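Local structure of glutathione transferase (Lolium rigidum, 6ZB6) at residues K134-A137 with E138-K142; R17-V20 with F21-E24. The protein probably conjugates glutathione to electrophilic xenobiotics such as herbicides, as a phi class glutathione transferase linked to multiple-herbicide resistance. All blocks are in the same frame, centred on the assembly; numbering follows the deposited sequence.

Interaction 1 (K134-A137 with E138-K142)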
loop_
_atom_site.group_PDB
_atom_site.type_symbol
_atom_site.label_atom_id
_atom_site.label_comp_id
_atom_site.label_asym_id
_atom_site.label_seq_id
_atom_site.Cartn_x
_atom_site.Cartn_y
_atom_site.Cartn_z
ATOM N N LYS A 134 3.273 24.014 -5.267
ATOM C CA LYS A 134 4.212 24.293 -4.187
ATOM C C LYS A 134 4.193 23.177 -3.145
ATOM O O LYS A 134 5.239 22.842 -2.578
ATOM C CB LYS A 134 3.938 25.657 -3.548
ATOM C CG LYS A 134 2.626 25.792 -2.804
ATOM C CD LYS A 134 2.735 26.702 -1.586
ATOM C CE LYS A 134 1.347 27.041 -1.041
ATOM N NZ LYS A 134 0.442 25.858 -1.036
ATOM N N VAL A 135 3.027 22.568 -2.897
ATOM C CA VAL A 135 2.990 21.365 -2.067
ATOM C C VAL A 135 3.800 20.255 -2.728
ATOM O O VAL A 135 4.542 19.524 -2.062
ATOM C CB VAL A 135 1.535 20.914 -1.805
ATOM C CG1 VAL A 135 1.523 19.635 -0.974
ATOM C CG2 VAL A 135 0.720 22.001 -1.110
ATOM N N VAL A 136 3.675 20.122 -4.049
ATOM C CA VAL A 136 4.422 19.101 -4.777
ATOM C C VAL A 136 5.921 19.340 -4.638
ATOM O O VAL A 136 6.685 18.423 -4.309
ATOM C CB VAL A 136 3.987 19.076 -6.251
ATOM C CG1 VAL A 136 4.962 18.245 -7.098
ATOM C CG2 VAL A 136 2.578 18.545 -6.359
ATOM N N ALA A 137 6.358 20.583 -4.868
ATOM C CA ALA A 137 7.784 20.894 -4.809
ATOM C C ALA A 137 8.352 20.620 -3.426
ATOM O O ALA A 137 9.432 20.034 -3.294
ATOM C CB ALA A 137 8.025 22.350 -5.211
ATOM N N GLU A 138 7.631 21.022 -2.381
ATOM C CA GLU A 138 8.116 20.796 -1.025
ATOM C C GLU A 138 8.154 19.312 -0.695
ATOM O O GLU A 138 9.091 18.846 -0.037
ATOM C CB GLU A 138 7.245 21.544 -0.027
ATOM C CG GLU A 138 7.491 23.035 -0.028
ATOM C CD GLU A 138 6.450 23.786 0.766
ATOM O OE1 GLU A 138 6.827 24.465 1.745
ATOM O OE2 GLU A 138 5.254 23.690 0.415
ATOM N N SER A 139 7.157 18.552 -1.160
ATOM C CA SER A 139 7.127 17.116 -0.882
ATOM C C SER A 139 8.219 16.377 -1.639
ATOM O O SER A 139 8.789 15.408 -1.125
ATOM C CB SER A 139 5.763 16.530 -1.239
ATOM O OG SER A 139 4.780 16.950 -0.319
ATOM N N LEU A 140 8.506 16.803 -2.875
ATOM C CA LEU A 140 9.538 16.137 -3.655
ATOM C C LEU A 140 10.900 16.268 -2.992
ATOM O O LEU A 140 11.688 15.313 -2.986
ATOM C CB LEU A 140 9.581 16.705 -5.078
ATOM C CG LEU A 140 8.624 16.015 -6.041
ATOM C CD1 LEU A 140 8.447 16.859 -7.302
ATOM C CD2 LEU A 140 9.139 14.612 -6.382
ATOM N N GLU A 141 11.199 17.440 -2.427
ATOM C CA GLU A 141 12.492 17.609 -1.778
ATOM C C GLU A 141 12.604 16.714 -0.553
ATOM O O GLU A 141 13.672 16.143 -0.290
ATOM C CB GLU A 141 12.718 19.076 -1.423
ATOM C CG GLU A 141 13.042 19.954 -2.655
ATOM C CD GLU A 141 14.015 19.296 -3.660
ATOM O OE1 GLU A 141 15.199 19.088 -3.304
ATOM O OE2 GLU A 141 13.597 19.008 -4.813
ATOM N N LYS A 142 11.508 16.554 0.196
ATOM C CA LYS A 142 11.524 15.616 1.310
ATOM C C LYS A 142 11.667 14.182 0.820
ATOM O O LYS A 142 12.422 13.397 1.403
ATOM C CB LYS A 142 10.250 15.774 2.146
ATOM C CG LYS A 142 10.290 16.984 3.077
ATOM C CD LYS A 142 8.921 17.620 3.221
ATOM C CE LYS A 142 8.517 17.741 4.679
ATOM N NZ LYS A 142 7.145 18.310 4.826
HETATM O O HOH W 1 11.204 20.188 -5.292
#
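Leu-140 packs back along its own helix onto Val-136, one turn earlier. Leu-140 CB and CG both lie 3.5 Å from Val-136 O. Beyond the branch, Leu-140 CD1 settles 3.8 Å from Val-136 CG1; the two side chains run alongside each other and point the same way. Val-136 presents this methyl because CG1 stands anti to its backbone N (chi1 167°). Leu-140 N donates to Val-136 O over 2.8 Å. The pair faces inward, with Val-136 on Gln-119 of helix 92-127 and Leu-140 on Ile-116 of the same helix, while His-184 touches both.

Ser-139, like Val-136, is buried, against Pro-115 and Ile-116. Ser-139 N donates to Val-135 O at 2.9 Å, and Ser-139 OG lies 3.1 Å from that oxygen.

Charged groups and a water gather on the exposed side. The water donates to both Ala-137 O and Glu-141 OE2, each at 2.7 Å, so the Ala-137 carbonyl oxygen serves this water as well as the 3.3 Å bond from Glu-141 N. Glu-141 also forms a salt bridge with Lys-144, whereas Lys-134 turns its amine to Asp-132. Lys-134 NZ remains 5.5 Å from Glu-138 OE2, so any attraction between them is probably modest. The chemistry is that of an amphipathic helix, largely apolar toward helix 92-127, with charged groups and a bound water on the exposed side.

Interaction 2 (R17-V20 with F21-E24); sequences RVLV and FLEE
Arg-17 and Phe-21, four residues apart on helix 13-24, lie side by side and point the same way. The contact between their side chains is aliphatic on the arginine side: Arg-17 CG comes 4.0 Å from Phe-21 CE2. Farther out, the guanidinium plane is turned only 20° from that of the ring. The ring also lies against the backbone, Phe-21 CD2 being 3.1 Å from Arg-17 O, an oxygen that meets the ring obliquely. The main-chain bond from Phe-21 N to Arg-17 O is long and weak at 3.4 Å.

On another flank, Leu-22 CD1 rests against two residues of the preceding turn, touching Val-18 CG1 at 3.9 Å and Leu-19 CD2 at 4.1 Å. Val-18 runs beside it, whereas Leu-19 slants across it. Leu-22 N donates to Val-18 O with a nearly straight N-H...O angle of 170°. Two residues on, Glu-24 N donates to Val-20 O in the carbonyl plane at 2.9 Å.

A second shell fixes these groups. Extended as far as CD, the Arg-17 chain bends at chi3 (-47°), and its guanidinium is gripped by three hydrogen bonds: NE to Ser-68, NH1 to Asn-171 and NH2 to Asn-14. Phe-21 meets the ring of Phe-167, while Val-18 and Leu-22 pack on Val-6 of strand 4-7. At the C-terminal end, Glu-23 OE2 is hydrogen-bonded to Tyr-29 OH and Glu-24 forms a salt bridge with Arg-204.

Helix 13-24 is the crossover helix of the beta-alpha-beta unit formed with strands 4-7 and 29-32. Its apolar flank against the sheet is characteristic of the thioredoxin-like N-terminal domain of glutathione transferases, with Arg-17 near the glutathione-derived ligand.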
loop_
_atom_site.group_PDB
_atom_site.type_symbol
_atom_site.label_atom_id
_atom_site.label_comp_id
_atom_site.label_asym_id
_atom_site.label_seq_id
_atom_site.Cartn_x
_atom_site.Cartn_y
_atom_site.Cartn_z
ATOM N N ARG A 17 -3.986 -2.381 -0.412
ATOM C CA ARG A 17 -2.988 -2.888 0.528
ATOM C C ARG A 17 -3.403 -4.252 1.077
ATOM O O ARG A 17 -2.618 -5.209 1.064
ATOM C CB ARG A 17 -2.775 -1.872 1.659
ATOM C CG ARG A 17 -1.748 -2.310 2.702
ATOM C CD ARG A 17 -1.858 -1.528 4.015
ATOM N NE ARG A 17 -1.949 -0.082 3.807
ATOM C CZ ARG A 17 -0.925 0.684 3.425
ATOM N NH1 ARG A 17 0.277 0.148 3.236
ATOM N NH2 ARG A 17 -1.097 1.989 3.238
ATOM N N VAL A 18 -4.661 -4.360 1.517
ATOM C CA VAL A 18 -5.198 -5.613 2.044
ATOM C C VAL A 18 -5.263 -6.683 0.955
ATOM O O VAL A 18 -4.898 -7.845 1.177
ATOM C CB VAL A 18 -6.586 -5.359 2.659
ATOM C CG1 VAL A 18 -7.219 -6.679 3.172
ATOM C CG2 VAL A 18 -6.511 -4.282 3.760
ATOM N N LEU A 19 -5.737 -6.314 -0.235
ATOM C CA LEU A 19 -5.863 -7.297 -1.305
ATOM C C LEU A 19 -4.512 -7.912 -1.650
ATOM O O LEU A 19 -4.428 -9.110 -1.939
ATOM C CB LEU A 19 -6.507 -6.660 -2.539
ATOM C CG LEU A 19 -7.853 -5.957 -2.330
ATOM C CD1 LEU A 19 -8.484 -5.538 -3.663
ATOM C CD2 LEU A 19 -8.820 -6.817 -1.506
ATOM N N VAL A 20 -3.443 -7.111 -1.616
ATOM C CA VAL A 20 -2.104 -7.650 -1.847
ATOM C C VAL A 20 -1.805 -8.777 -0.861
ATOM O O VAL A 20 -1.377 -9.869 -1.250
ATOM C CB VAL A 20 -1.048 -6.533 -1.769
ATOM C CG1 VAL A 20 0.347 -7.149 -1.652
ATOM C CG2 VAL A 20 -1.125 -5.623 -3.032
ATOM N N PHE A 21 -2.029 -8.539 0.432
ATOM C CA PHE A 21 -1.664 -9.579 1.387
ATOM C C PHE A 21 -2.600 -10.778 1.302
ATOM O O PHE A 21 -2.148 -11.918 1.468
ATOM C CB PHE A 21 -1.585 -8.982 2.786
ATOM C CG PHE A 21 -0.472 -7.986 2.912
ATOM C CD1 PHE A 21 0.847 -8.400 2.781
ATOM C CD2 PHE A 21 -0.740 -6.629 3.072
ATOM C CE1 PHE A 21 1.889 -7.490 2.863
ATOM C CE2 PHE A 21 0.307 -5.702 3.151
ATOM C CZ PHE A 21 1.617 -6.129 3.048
ATOM N N LEU A 22 -3.882 -10.558 0.987
ATOM C CA LEU A 22 -4.763 -11.686 0.712
ATOM C C LEU A 22 -4.229 -12.532 -0.433
ATOM O O LEU A 22 -4.255 -13.764 -0.374
ATOM C CB LEU A 22 -6.175 -11.194 0.398
ATOM C CG LEU A 22 -7.028 -10.782 1.609
ATOM C CD1 LEU A 22 -8.213 -9.926 1.169
ATOM C CD2 LEU A 22 -7.486 -12.021 2.407
ATOM N N GLU A 23 -3.734 -11.890 -1.494
ATOM C CA GLU A 23 -3.228 -12.660 -2.620
ATOM C C GLU A 23 -1.915 -13.343 -2.273
ATOM O O GLU A 23 -1.642 -14.435 -2.775
ATOM C CB GLU A 23 -3.057 -11.757 -3.843
ATOM C CG GLU A 23 -4.368 -11.387 -4.495
ATOM C CD GLU A 23 -5.012 -12.557 -5.204
ATOM O OE1 GLU A 23 -4.288 -13.506 -5.577
ATOM O OE2 GLU A 23 -6.249 -12.526 -5.391
ATOM N N GLU A 24 -1.097 -12.722 -1.418
ATOM C CA GLU A 24 0.185 -13.322 -1.066
ATOM C C GLU A 24 -0.002 -14.667 -0.371
ATOM O O GLU A 24 0.793 -15.592 -0.575
ATOM C CB GLU A 24 0.997 -12.368 -0.185
ATOM C CG GLU A 24 1.652 -11.207 -0.968
ATOM C CD GLU A 24 2.892 -11.612 -1.773
ATOM O OE1 GLU A 24 3.487 -12.677 -1.509
ATOM O OE2 GLU A 24 3.293 -10.842 -2.675
#

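Interactions 1 and 2 illustrate local helix packing in the two halves of one transferase: residues 17-24 in the thioredoxin-like N-terminal domain, residues 134-142 in the helical C-terminal domain. Their centres are 30 Å apart on opposite sides of the chain's centre, and their nearest atoms, about 16 Å apart, do not touch. The bound ligand gives a common reference point. In interaction 2 the side chain of Arg-17 is about 5 Å from S-(p-nitrobenzyl)glutathione. In interaction 1 the side chain of Val-135 is about 14 Å from S-(p-nitrobenzyl)glutathione. Interaction 2, which is largely buried, thus approaches the ligand through Arg-17, whereas interaction 1 belongs to a more peripheral, partly solvent-facing helix.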